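Local coordinates for Ctr9 protein (Myceliophthora thermophila, PDB 6AF0) that probably binds the RNA polymerase II complex, as the tetratricopeptide-repeat (TPR) subunit of the Paf1 transcription complex, at residues Asn343-Asp348 / Asp375-Gly379; Trp350-Arg355 / Tyr369-Ala373; Ile573-Thr578 / Leu604-His608; Ile598-Glu602 / Arg617-Ile621; Tyr776-His781 / Ser795-Ala799. All blocks are in the same frame, centred on the assembly; numbering follows the deposited sequence.

Contact 1 of 5, residues Asn343-Asp348 / Asp375-Gly379; sequences NAIASD and DARGG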
# COMPACT_ATOMS: atom_id res chain seq x y z
N ASN A 343 -5.28 2.76 -34.09
CA ASN A 343 -5.92 2.23 -32.88
C ASN A 343 -5.82 3.20 -31.70
O ASN A 343 -6.79 3.42 -30.97
CB ASN A 343 -5.34 0.86 -32.51
CG ASN A 343 -5.53 -0.18 -33.62
OD1 ASN A 343 -6.58 -0.26 -34.27
ND2 ASN A 343 -4.49 -0.98 -33.84
N ALA A 344 -4.64 3.78 -31.52
CA ALA A 344 -4.37 4.71 -30.41
C ALA A 344 -5.43 5.78 -30.33
O ALA A 344 -5.92 6.11 -29.23
CB ALA A 344 -3.00 5.37 -30.57
N ILE A 345 -5.79 6.31 -31.49
CA ILE A 345 -6.83 7.34 -31.55
C ILE A 345 -8.13 6.77 -31.06
O ILE A 345 -8.78 7.36 -30.22
CB ILE A 345 -7.00 7.90 -32.95
CG1 ILE A 345 -5.81 8.77 -33.26
CG2 ILE A 345 -8.28 8.69 -33.04
CD1 ILE A 345 -5.89 9.54 -34.56
N ALA A 346 -8.48 5.60 -31.56
CA ALA A 346 -9.70 4.93 -31.13
C ALA A 346 -9.72 4.76 -29.62
O ALA A 346 -10.72 5.09 -28.96
CB ALA A 346 -9.86 3.59 -31.82
N SER A 347 -8.59 4.31 -29.07
CA SER A 347 -8.53 4.11 -27.62
C SER A 347 -8.70 5.43 -26.86
O SER A 347 -9.28 5.45 -25.78
CB SER A 347 -7.23 3.47 -27.20
OG SER A 347 -6.31 4.48 -26.90
N ASP A 348 -8.17 6.52 -27.41
CA ASP A 348 -8.23 7.84 -26.76
C ASP A 348 -9.64 8.36 -26.79
O ASP A 348 -10.14 8.92 -25.80
CB ASP A 348 -7.30 8.83 -27.45
CG ASP A 348 -5.84 8.61 -27.13
OD1 ASP A 348 -5.50 7.67 -26.39
OD2 ASP A 348 -5.00 9.38 -27.62
N ASP A 375 -8.97 -2.41 -24.85
CA ASP A 375 -8.85 -3.38 -25.94
C ASP A 375 -8.30 -2.75 -27.23
O ASP A 375 -7.46 -3.35 -27.89
CB ASP A 375 -10.20 -4.09 -26.21
CG ASP A 375 -10.71 -4.89 -25.01
OD1 ASP A 375 -9.94 -5.18 -24.05
OD2 ASP A 375 -11.92 -5.22 -25.02
N ALA A 376 -8.74 -1.54 -27.56
CA ALA A 376 -8.30 -0.85 -28.80
C ALA A 376 -6.79 -0.81 -28.91
O ALA A 376 -6.24 -0.95 -30.00
CB ALA A 376 -8.87 0.56 -28.89
N ARG A 377 -6.13 -0.63 -27.77
CA ARG A 377 -4.67 -0.70 -27.72
C ARG A 377 -4.18 -2.11 -27.45
O ARG A 377 -3.00 -2.31 -27.10
CB ARG A 377 -4.13 0.21 -26.63
CG ARG A 377 -4.07 1.66 -27.02
CD ARG A 377 -3.83 2.53 -25.80
NE ARG A 377 -4.06 3.95 -26.08
CZ ARG A 377 -3.14 4.80 -26.51
NH1 ARG A 377 -1.90 4.38 -26.71
NH2 ARG A 377 -3.47 6.06 -26.75
N GLY A 378 -5.08 -3.08 -27.60
CA GLY A 378 -4.74 -4.51 -27.46
C GLY A 378 -5.30 -5.16 -26.21
O GLY A 378 -5.20 -6.36 -26.04
N GLY A 379 -5.88 -4.36 -25.32
CA GLY A 379 -6.45 -4.93 -24.12
C GLY A 379 -5.36 -5.55 -23.29
O GLY A 379 -4.18 -5.33 -23.53

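Contact 2 of 5, residues Trp350-Arg355 / Tyr369-Ala373; sequences WYLLAR and YYRRA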
# COMPACT_ATOMS: atom_id res chain seq x y z
N TRP A 350 -12.40 6.44 -26.92
CA TRP A 350 -13.21 5.63 -26.00
C TRP A 350 -12.93 6.10 -24.59
O TRP A 350 -13.83 6.23 -23.77
CB TRP A 350 -12.96 4.11 -26.14
CG TRP A 350 -13.55 3.47 -27.37
CD1 TRP A 350 -12.87 2.79 -28.34
CD2 TRP A 350 -14.93 3.48 -27.79
NE1 TRP A 350 -13.73 2.37 -29.33
CE2 TRP A 350 -14.99 2.78 -29.02
CE3 TRP A 350 -16.10 4.01 -27.25
CZ2 TRP A 350 -16.21 2.58 -29.73
CZ3 TRP A 350 -17.33 3.82 -27.96
CH2 TRP A 350 -17.35 3.11 -29.18
N TYR A 351 -11.67 6.39 -24.32
CA TYR A 351 -11.29 6.84 -23.00
C TYR A 351 -11.99 8.15 -22.66
O TYR A 351 -12.51 8.30 -21.58
CB TYR A 351 -9.79 6.98 -22.89
CG TYR A 351 -9.38 7.44 -21.52
CD1 TYR A 351 -9.52 6.60 -20.42
CD2 TYR A 351 -8.89 8.72 -21.31
CE1 TYR A 351 -9.15 7.02 -19.15
CE2 TYR A 351 -8.50 9.14 -20.05
CZ TYR A 351 -8.65 8.29 -18.97
OH TYR A 351 -8.31 8.66 -17.70
N LEU A 352 -12.03 9.09 -23.59
CA LEU A 352 -12.74 10.36 -23.34
C LEU A 352 -14.23 10.17 -23.06
O LEU A 352 -14.76 10.76 -22.13
CB LEU A 352 -12.56 11.33 -24.51
CG LEU A 352 -11.12 11.79 -24.77
CD1 LEU A 352 -11.04 12.58 -26.07
CD2 LEU A 352 -10.59 12.62 -23.62
N LEU A 353 -14.89 9.36 -23.87
CA LEU A 353 -16.28 9.01 -23.64
C LEU A 353 -16.45 8.31 -22.29
O LEU A 353 -17.38 8.60 -21.56
CB LEU A 353 -16.82 8.12 -24.76
CG LEU A 353 -16.91 8.69 -26.18
CD1 LEU A 353 -17.69 7.78 -27.11
CD2 LEU A 353 -17.55 10.06 -26.16
N ALA A 354 -15.56 7.40 -21.97
CA ALA A 354 -15.61 6.75 -20.67
C ALA A 354 -15.60 7.80 -19.55
O ALA A 354 -16.45 7.76 -18.67
CB ALA A 354 -14.46 5.77 -20.50
N ARG A 355 -14.65 8.73 -19.59
CA ARG A 355 -14.53 9.73 -18.54
C ARG A 355 -15.73 10.65 -18.52
O ARG A 355 -16.04 11.23 -17.47
CB ARG A 355 -13.30 10.59 -18.71
CG ARG A 355 -12.00 9.86 -18.62
CD ARG A 355 -10.88 10.85 -18.42
NE ARG A 355 -10.28 10.74 -17.10
CZ ARG A 355 -10.20 11.71 -16.20
NH1 ARG A 355 -10.65 12.93 -16.45
NH2 ARG A 355 -9.64 11.46 -15.03
N TYR A 369 -17.14 1.30 -22.39
CA TYR A 369 -16.23 2.29 -22.99
C TYR A 369 -14.79 2.18 -22.48
O TYR A 369 -13.86 2.04 -23.26
CB TYR A 369 -16.74 3.70 -22.70
CG TYR A 369 -17.96 4.12 -23.50
CD1 TYR A 369 -18.61 3.23 -24.35
CD2 TYR A 369 -18.47 5.39 -23.38
CE1 TYR A 369 -19.73 3.63 -25.07
CE2 TYR A 369 -19.58 5.79 -24.10
CZ TYR A 369 -20.20 4.91 -24.94
OH TYR A 369 -21.31 5.32 -25.64
N TYR A 370 -14.60 2.23 -21.17
CA TYR A 370 -13.26 1.95 -20.65
C TYR A 370 -12.67 0.66 -21.24
O TYR A 370 -11.50 0.61 -21.61
CB TYR A 370 -13.26 1.85 -19.12
CG TYR A 370 -13.16 3.16 -18.39
CD1 TYR A 370 -12.08 3.98 -18.55
CD2 TYR A 370 -14.15 3.57 -17.52
CE1 TYR A 370 -11.99 5.18 -17.89
CE2 TYR A 370 -14.07 4.76 -16.85
CZ TYR A 370 -12.99 5.57 -17.05
OH TYR A 370 -12.88 6.75 -16.38
N ARG A 371 -13.49 -0.39 -21.27
CA ARG A 371 -13.05 -1.70 -21.77
C ARG A 371 -12.61 -1.60 -23.24
O ARG A 371 -11.56 -2.12 -23.64
CB ARG A 371 -14.15 -2.74 -21.55
CG ARG A 371 -14.16 -3.86 -22.57
CD ARG A 371 -15.46 -4.64 -22.56
NE ARG A 371 -15.65 -5.30 -23.85
CZ ARG A 371 -14.89 -6.30 -24.33
NH1 ARG A 371 -13.85 -6.78 -23.64
NH2 ARG A 371 -15.17 -6.82 -25.52
N ARG A 372 -13.41 -0.90 -24.05
CA ARG A 372 -13.12 -0.73 -25.47
C ARG A 372 -11.85 0.09 -25.70
O ARG A 372 -11.11 -0.14 -26.66
CB ARG A 372 -14.31 -0.07 -26.18
CG ARG A 372 -15.49 -1.02 -26.27
CD ARG A 372 -16.69 -0.43 -26.98
NE ARG A 372 -17.84 -1.34 -26.90
CZ ARG A 372 -19.09 -1.03 -27.27
NH1 ARG A 372 -19.37 0.18 -27.76
NH2 ARG A 372 -20.05 -1.94 -27.14
N ALA A 373 -11.63 1.04 -24.82
CA ALA A 373 -10.46 1.88 -24.83
C ALA A 373 -9.21 1.07 -24.53
O ALA A 373 -8.15 1.34 -25.09
CB ALA A 373 -10.61 3.00 -23.81

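Contact 3 of 5, residues Ile573-Thr578 / Leu604-His608; sequences IDALLT and LLSRH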
# COMPACT_ATOMS: atom_id res chain seq x y z
N ILE A 573 -20.67 15.14 20.66
CA ILE A 573 -19.79 15.80 21.64
C ILE A 573 -19.98 15.21 23.05
O ILE A 573 -19.00 15.10 23.81
CB ILE A 573 -20.00 17.34 21.68
CG1 ILE A 573 -20.00 17.95 20.27
CG2 ILE A 573 -18.94 18.01 22.53
CD1 ILE A 573 -18.81 17.58 19.40
N ASP A 574 -21.21 14.81 23.38
CA ASP A 574 -21.47 14.17 24.66
C ASP A 574 -20.75 12.83 24.77
O ASP A 574 -20.15 12.54 25.80
CB ASP A 574 -22.97 14.03 24.93
CG ASP A 574 -23.29 13.24 26.24
OD1 ASP A 574 -22.37 13.06 27.07
OD2 ASP A 574 -24.45 12.81 26.46
N ALA A 575 -20.77 12.03 23.71
CA ALA A 575 -19.96 10.79 23.67
C ALA A 575 -18.45 11.03 23.87
O ALA A 575 -17.80 10.38 24.69
CB ALA A 575 -20.19 10.02 22.39
N LEU A 576 -17.90 11.97 23.11
CA LEU A 576 -16.50 12.34 23.25
C LEU A 576 -16.20 12.96 24.62
O LEU A 576 -15.08 12.86 25.14
CB LEU A 576 -16.11 13.32 22.15
CG LEU A 576 -15.69 12.71 20.81
CD1 LEU A 576 -16.74 11.78 20.20
CD2 LEU A 576 -15.36 13.84 19.85
N LEU A 577 -17.20 13.62 25.20
CA LEU A 577 -17.06 14.20 26.54
C LEU A 577 -17.30 13.18 27.66
O LEU A 577 -17.24 13.54 28.83
CB LEU A 577 -18.01 15.38 26.71
CG LEU A 577 -17.52 16.82 26.50
CD1 LEU A 577 -16.71 17.28 27.71
CD2 LEU A 577 -16.72 16.99 25.23
N THR A 578 -17.62 11.93 27.29
CA THR A 578 -17.63 10.81 28.23
C THR A 578 -16.35 9.99 28.06
O THR A 578 -15.67 9.69 29.04
CB THR A 578 -18.88 9.90 28.11
OG1 THR A 578 -18.90 9.23 26.84
CG2 THR A 578 -20.17 10.71 28.29
N LEU A 604 -16.84 13.28 35.64
CA LEU A 604 -17.39 12.51 34.52
C LEU A 604 -18.58 11.66 34.96
O LEU A 604 -19.54 11.50 34.20
CB LEU A 604 -16.31 11.60 33.93
CG LEU A 604 -16.83 10.47 33.03
CD1 LEU A 604 -17.48 11.05 31.78
CD2 LEU A 604 -15.71 9.52 32.66
N LEU A 605 -18.48 11.09 36.16
CA LEU A 605 -19.55 10.26 36.73
C LEU A 605 -20.76 11.09 37.19
O LEU A 605 -21.90 10.71 36.95
CB LEU A 605 -19.04 9.40 37.89
CG LEU A 605 -18.24 8.11 37.60
CD1 LEU A 605 -17.90 7.40 38.90
CD2 LEU A 605 -18.96 7.16 36.66
N SER A 606 -20.51 12.22 37.84
CA SER A 606 -21.59 13.11 38.27
C SER A 606 -22.52 13.44 37.08
O SER A 606 -23.75 13.37 37.19
CB SER A 606 -21.02 14.39 38.91
OG SER A 606 -20.54 15.33 37.95
N ARG A 607 -21.92 13.78 35.95
CA ARG A 607 -22.66 14.03 34.73
C ARG A 607 -23.12 12.70 34.09
O ARG A 607 -24.04 12.67 33.26
CB ARG A 607 -21.80 14.85 33.77
CG ARG A 607 -21.85 14.36 32.33
CD ARG A 607 -20.92 15.13 31.44
NE ARG A 607 -21.16 14.76 30.06
CZ ARG A 607 -20.77 15.47 29.01
NH1 ARG A 607 -20.10 16.61 29.17
NH2 ARG A 607 -21.06 15.04 27.79
N HIS A 608 -22.47 11.61 34.45
CA HIS A 608 -22.69 10.36 33.75
C HIS A 608 -22.16 9.17 34.55
O HIS A 608 -21.09 8.65 34.25
CB HIS A 608 -22.02 10.44 32.37
CG HIS A 608 -22.69 9.61 31.33
ND1 HIS A 608 -22.94 10.07 30.05
CD2 HIS A 608 -23.19 8.35 31.38
CE1 HIS A 608 -23.54 9.12 29.35
NE2 HIS A 608 -23.71 8.07 30.14

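Contact 4 of 5, residues Ile598-Glu602 / Arg617-Ile621; sequences IETYE and RLAYI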
# COMPACT_ATOMS: atom_id res chain seq x y z
N ILE A 598 -9.06 10.85 40.43
CA ILE A 598 -10.31 10.58 41.13
C ILE A 598 -11.32 11.65 40.75
O ILE A 598 -12.38 11.35 40.18
CB ILE A 598 -10.16 10.57 42.66
CG1 ILE A 598 -9.08 9.59 43.10
CG2 ILE A 598 -11.47 10.16 43.31
CD1 ILE A 598 -8.97 9.43 44.60
N GLU A 599 -10.98 12.91 41.02
CA GLU A 599 -11.95 14.00 40.82
C GLU A 599 -12.45 14.05 39.36
O GLU A 599 -13.61 14.35 39.11
CB GLU A 599 -11.39 15.35 41.30
CG GLU A 599 -10.78 16.25 40.22
CD GLU A 599 -10.33 17.61 40.76
OE1 GLU A 599 -10.10 17.72 41.99
OE2 GLU A 599 -10.19 18.57 39.96
N THR A 600 -11.60 13.73 38.41
CA THR A 600 -12.02 13.76 37.01
C THR A 600 -12.99 12.62 36.71
O THR A 600 -14.00 12.83 36.04
CB THR A 600 -10.84 13.70 36.01
OG1 THR A 600 -10.32 12.38 35.97
CG2 THR A 600 -9.74 14.65 36.38
N TYR A 601 -12.65 11.41 37.19
CA TYR A 601 -13.55 10.26 37.10
C TYR A 601 -14.90 10.61 37.72
O TYR A 601 -15.94 10.43 37.10
CB TYR A 601 -12.98 9.05 37.85
CG TYR A 601 -11.88 8.29 37.14
CD1 TYR A 601 -11.81 8.22 35.75
CD2 TYR A 601 -10.92 7.59 37.87
CE1 TYR A 601 -10.79 7.51 35.12
CE2 TYR A 601 -9.92 6.87 37.24
CZ TYR A 601 -9.86 6.85 35.89
OH TYR A 601 -8.84 6.15 35.32
N GLU A 602 -14.85 11.14 38.93
CA GLU A 602 -16.05 11.57 39.63
C GLU A 602 -16.86 12.62 38.88
O GLU A 602 -18.07 12.50 38.80
CB GLU A 602 -15.67 12.11 41.00
CG GLU A 602 -14.99 11.07 41.87
CD GLU A 602 -15.25 11.29 43.34
OE1 GLU A 602 -14.81 12.32 43.89
OE2 GLU A 602 -15.91 10.39 43.92
N ARG A 617 -12.19 1.70 37.54
CA ARG A 617 -10.91 2.35 37.89
C ARG A 617 -10.98 2.98 39.28
O ARG A 617 -10.03 2.91 40.04
CB ARG A 617 -10.48 3.40 36.86
CG ARG A 617 -10.06 2.82 35.51
CD ARG A 617 -9.05 1.68 35.63
NE ARG A 617 -7.90 2.03 36.45
CZ ARG A 617 -6.79 1.30 36.58
NH1 ARG A 617 -6.64 0.16 35.94
NH2 ARG A 617 -5.81 1.71 37.34
N LEU A 618 -12.12 3.57 39.61
CA LEU A 618 -12.30 4.13 40.94
C LEU A 618 -12.13 3.03 41.98
O LEU A 618 -11.43 3.19 42.94
CB LEU A 618 -13.65 4.83 41.09
CG LEU A 618 -13.70 6.28 40.60
CD1 LEU A 618 -15.13 6.79 40.61
CD2 LEU A 618 -12.80 7.21 41.41
N ALA A 619 -12.74 1.88 41.72
CA ALA A 619 -12.73 0.78 42.68
C ALA A 619 -11.33 0.18 42.84
O ALA A 619 -10.98 -0.35 43.91
CB ALA A 619 -13.73 -0.28 42.28
N TYR A 620 -10.53 0.25 41.79
CA TYR A 620 -9.17 -0.23 41.87
C TYR A 620 -8.36 0.81 42.66
O TYR A 620 -7.63 0.45 43.61
CB TYR A 620 -8.58 -0.51 40.47
CG TYR A 620 -7.08 -0.68 40.50
CD1 TYR A 620 -6.51 -1.83 41.03
CD2 TYR A 620 -6.25 0.33 40.05
CE1 TYR A 620 -5.13 -1.98 41.08
CE2 TYR A 620 -4.88 0.20 40.09
CZ TYR A 620 -4.31 -0.95 40.60
OH TYR A 620 -2.94 -1.04 40.63
N ILE A 621 -8.51 2.08 42.28
CA ILE A 621 -7.87 3.20 43.00
C ILE A 621 -8.14 3.02 44.51
O ILE A 621 -7.27 3.21 45.38
CB ILE A 621 -8.41 4.58 42.53
CG1 ILE A 621 -7.75 5.03 41.22
CG2 ILE A 621 -8.17 5.64 43.59
CD1 ILE A 621 -8.37 6.29 40.63

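Contact 5 of 5, residues Tyr776-His781 / Ser795-Ala799; sequences YVNMGH and SYEIA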
# COMPACT_ATOMS: atom_id res chain seq x y z
N TYR A 776 11.25 -12.63 38.89
CA TYR A 776 12.64 -12.68 39.34
C TYR A 776 12.84 -13.62 40.54
O TYR A 776 13.87 -14.28 40.67
CB TYR A 776 13.12 -11.27 39.67
CG TYR A 776 13.37 -10.41 38.44
CD1 TYR A 776 14.67 -10.11 38.03
CD2 TYR A 776 12.31 -9.92 37.68
CE1 TYR A 776 14.90 -9.34 36.89
CE2 TYR A 776 12.53 -9.15 36.54
CZ TYR A 776 13.82 -8.85 36.16
OH TYR A 776 14.05 -8.07 35.04
N VAL A 777 11.84 -13.69 41.40
CA VAL A 777 11.88 -14.58 42.54
C VAL A 777 11.94 -16.02 42.03
O VAL A 777 12.82 -16.78 42.39
CB VAL A 777 10.66 -14.37 43.46
CG1 VAL A 777 10.61 -15.38 44.60
CG2 VAL A 777 10.67 -12.96 44.04
N ASN A 778 11.00 -16.35 41.15
CA ASN A 778 10.90 -17.68 40.56
C ASN A 778 12.16 -18.06 39.79
O ASN A 778 12.55 -19.24 39.75
CB ASN A 778 9.73 -17.72 39.59
CG ASN A 778 8.39 -17.52 40.26
OD1 ASN A 778 8.27 -17.51 41.49
ND2 ASN A 778 7.36 -17.38 39.45
N MET A 779 12.78 -17.07 39.17
CA MET A 779 14.05 -17.25 38.49
C MET A 779 15.16 -17.58 39.48
O MET A 779 15.84 -18.59 39.34
CB MET A 779 14.43 -15.98 37.72
CG MET A 779 13.83 -15.92 36.33
SD MET A 779 14.89 -14.94 35.26
CE MET A 779 14.77 -15.87 33.75
N GLY A 780 15.32 -16.72 40.48
CA GLY A 780 16.24 -16.98 41.59
C GLY A 780 16.08 -18.38 42.19
O GLY A 780 17.06 -19.01 42.55
N HIS A 781 14.85 -18.87 42.28
CA HIS A 781 14.58 -20.23 42.77
C HIS A 781 15.16 -21.33 41.87
O HIS A 781 15.73 -22.30 42.36
CB HIS A 781 13.08 -20.47 42.88
CG HIS A 781 12.40 -19.60 43.88
ND1 HIS A 781 13.09 -18.81 44.77
CD2 HIS A 781 11.09 -19.45 44.19
CE1 HIS A 781 12.23 -18.18 45.55
NE2 HIS A 781 11.01 -18.56 45.22
N SER A 795 19.27 -12.00 40.39
CA SER A 795 17.85 -12.16 40.11
C SER A 795 17.13 -11.68 41.37
O SER A 795 16.39 -10.69 41.35
CB SER A 795 17.51 -13.61 39.77
OG SER A 795 16.11 -13.81 39.65
N TYR A 796 17.41 -12.34 42.49
CA TYR A 796 16.83 -11.96 43.78
C TYR A 796 17.04 -10.48 44.09
O TYR A 796 16.14 -9.81 44.55
CB TYR A 796 17.43 -12.80 44.91
CG TYR A 796 16.90 -14.20 45.03
CD1 TYR A 796 17.74 -15.26 45.38
CD2 TYR A 796 15.56 -14.48 44.78
CE1 TYR A 796 17.25 -16.55 45.49
CE2 TYR A 796 15.06 -15.77 44.89
CZ TYR A 796 15.91 -16.80 45.24
OH TYR A 796 15.42 -18.06 45.35
N GLU A 797 18.24 -9.98 43.84
CA GLU A 797 18.56 -8.60 44.15
C GLU A 797 17.63 -7.69 43.37
O GLU A 797 17.06 -6.76 43.93
CB GLU A 797 20.03 -8.28 43.81
CG GLU A 797 21.04 -8.62 44.90
CD GLU A 797 21.54 -7.39 45.63
OE1 GLU A 797 22.61 -6.87 45.24
OE2 GLU A 797 20.85 -6.95 46.58
N ILE A 798 17.49 -7.96 42.08
CA ILE A 798 16.61 -7.16 41.24
C ILE A 798 15.18 -7.22 41.76
O ILE A 798 14.49 -6.20 41.79
CB ILE A 798 16.67 -7.61 39.76
CG1 ILE A 798 17.97 -7.14 39.11
CG2 ILE A 798 15.49 -7.02 39.00
CD1 ILE A 798 18.10 -7.44 37.63
N ALA A 799 14.73 -8.41 42.17
CA ALA A 799 13.41 -8.56 42.80
C ALA A 799 13.27 -7.62 43.99
O ALA A 799 12.26 -6.97 44.14
CB ALA A 799 13.15 -9.99 43.24

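Contact 1 of 5, residues Asn343-Asp348 / Asp375-Gly379
Arg377 reaches back across the start of helix 343-360 and meets Ser347 and Asp348 in turn. Its CB does not point at that helix; CG, set anti to the carbonyl carbon (chi1 -79°), and an extended chain to NE carry it over Ser347. Arg377 CG lies 3.6 Å from Ser347 CB, and Arg377 CD 3.3 Å from Ser347 OG. NE then donates to Ser347 OG, a bent bond of 134° whose modelled length is doubtful at this resolution. That hydroxyl donates in turn to a carbonyl that also accepts from Asp348 N (Ser347 OG to Ala344 O 2.9 Å). Helix 363-376 ends just here: Gly378, with positive phi, is the C-prime residue of a Schellman motif closing the second helix of a TPR-like antiparallel hairpin. At the tip, the methyl of Ala344 lies over one guanidinium face, Ala344 CB 3.9 Å from Arg377 NH2. A salt bridge joins Arg377 NH2 to Asp348 OD1 at 2.6 Å, meeting the syn side of the carboxylate from out of its plane. Beside Arg377, Ala376 CB packs on Ser347 CB at 3.7 Å, while the Asn343 amide turns elsewhere, its ND2 bonding Gln157 O.

Contact 2 of 5, residues Trp350-Arg355 / Tyr369-Ala373
Trp350 and Tyr369 lead the aromatic contacts between helices 343-360 and 363-376. Their side chains cross at about a right angle, with the planes inclined by 44° and Trp350 CZ3 3.8 Å from Tyr369 CE1. A second oblique pair joins Tyr351 to Tyr370, whose CE1 atoms approach to 3.6 Å; here Tyr351 comes in at the edge of the Tyr370 ring.

Two CH-pi contacts use ring faces. Ala354 CB stands almost squarely over the centre of the Tyr370 ring, 3.4 Å from its centroid. Arg372 CB lies over the five-membered ring of Trp350; CD passes near CZ2, and the guanidinium stands steeply to the indole, its edge toward CH2. The cation-pi term from CZ is long and at most weak; Arg372 NE is salt-bridged to Asp368.

Aliphatic packing fills in between. Ala373 CB touches Trp350 CB at 3.5 Å, and Leu353 CB meets Tyr369 CD2 at the same distance.

Polar groups serve the flanks: Arg355 NE donates to Tyr351 OH (2.9 Å) within its own helix, and Tyr370 OH bonds His358.

The segment axes come within 7.8 Å at 160°, nearly antiparallel. Small residues at the helix interface, with Trp350, Ala354, Tyr370 and Ala373 at positions matching the consensus, are consistent with a TPR-like helix pair.

Contact 3 of 5, residues Ile573-Thr578 / Leu604-His608
Asp574 and Arg607 slide past each other in opposite directions, their carboxylate and guanidinium planes turned 50° apart. The Asp574 carboxylate extends opposite its backbone N (chi1 175°), which brings OD1 to the guanidinium edge. There Arg607 NH2 donates to it in a fairly straight bond of 163°, part of a salt bridge; the 2.5 Å between Arg607 NH2 and Asp574 OD1 is too short to be taken literally. OD2 faces a basic side chain of another protein's chain, a long and weak ion pair.

Leu577 stands at about a right angle to the arginine. Its CB lies 3.5 Å from Arg607 NH1, while its carbonyl oxygen sits 4.0 Å above the guanidinium plane, over the centre. Arg607 is exposed and also touches a crystal neighbour, so its extended pose may owe something to the lattice.

Next to the salt bridge, Thr578 turns its methyl group obliquely toward the His608 ring, CG2 being the atom that approaches ND1. Its hydroxyl points back into its own helix and donates to Ala575 O (Thr578 OG1 to Ala575 O 2.7 Å). Leu604, buried, packs on Thr578: Leu604 CD1 lies 3.6 Å from Thr578 O and 4.1 Å from Thr578 CB. The carboxylate of Asp574 is also near the imidazole, Asp574 OD1 to His608 ND1 4.3 Å, but with Arg607 alongside the net effect on the ring is uncertain.

The contact joins the first turns of helix 573-591 to the last turn of helix 594-607, the open ends of an antiparallel helix pair at a predicted tetratricopeptide repeat.

Contact 4 of 5, residues Ile598-Glu602 / Arg617-Ile621
Tyr601 fills much of the tightly packed part of this contact, packed against Arg617, Leu618 and Ile621. The ring crosses the aliphatic root of Arg617, with Tyr601 CE2 3.5 Å from Arg617 CB and Tyr601 OH 3.6 Å from Arg617 CG. Ile621 CD1 arrives in the ring plane, at the edge, 3.8 Å from Tyr601 CE2. Leu618 runs past the tyrosine the opposite way and lays its CG 4.0 Å from Tyr601 CB. Ile598 packs as closely with its branches, CG2 to Leu618 CD2 at 3.8 Å and CD1 to Ile621 CG2 at 4.0 Å. The arginine chain folds at chi2 and chi3 (-50° and -51°), which turns the charged end away from helix 594-607. Glu589 takes Tyr601 OH on OE1 and Arg617 NH2 on OE2.

Toward solvent the packing thins. Glu602, exposed, merely brushes the leucine, its CG 4.5 Å from Leu618 CD1. No hydrogen bond links the two segments, and their axes stay 10.7 Å apart, spaced by side chains.

Helix 594-607 is the second helix of a predicted tetratricopeptide repeat and helix 612-625 follows it, the axes of segments 598-602 and 617-621 crossing at -150°. Helix 573-591 lies against both, through Arg586 on Tyr601 and Phe582 on Arg617, while the backbone of another protein's chain packs on Arg617.

Contact 5 of 5, residues Tyr776-His781 / Ser795-Ala799
Tyr796 lays its ring directly on the backbone of Gly780, a CH-pi contact in which Gly780 CA lies 3.8 Å from the ring centroid and 20° off the normal. With no side chain on the glycine, the aromatic group comes right down onto helix 773-785. Tyr796 CB leads away from that helix, but chi1 of -78°, with CG anti to the carbonyl carbon, turns the ring back over it. At the far end OH meets ND1 of His781 in the imidazole plane, a hydrogen bond of 153° in which either group may donate. The two rings meet rim to rim, roughly at right angles as side chains, with Val777 O above one histidine face.

Ser795 points its hydroxyl at the same helix: Ser795 OG lies 3.1 Å from Gly780 N and 3.4 Å from Met779 CB, close by Tyr776 O. Tyr776 offers a ring face to Ile798, though the modelled closeness of those carbons is doubtful. Ala799 CB fits between Tyr776 CB (3.8 Å) and Val777 CG2 (4.0 Å). The segment axes approach to 8.0 Å, and Tyr776, Gly780, Tyr796 and Ala799 occupy consensus places of the predicted tetratricopeptide repeat.

Helix 809-826 packs on Tyr796 through Leu815 and Thr818. The bond at ND1 probably restrains the His781 ring, while NE2 makes a weak hydrogen bond to the backbone of another protein's chain and an aromatic side chain there meets the ring edge-to-face. Repeat packing and partner binding thus share one imidazole.

In the fold
In chain order the contacts run 1 and 2, then 3 and 4, then 5, all within a largely helical superhelix of stacked antiparallel pairs. Contacts 1 and 2 share helices 343-360 and 363-376, with contact 2 toward the turn of that hairpin and centres about 9 Å apart. Contacts 3 and 4 share helix 594-607, their segments interleave along the chain, and Leu605 touches Leu618, so one repeat leads directly into the next helix. Contact 5, in helices 773-785 and 789-801, stands about 34 Å from contact 4 and about 75 Å from contact 1, centre to centre. Such local pairings build an elongated scaffold that meets other protein chains near every contact.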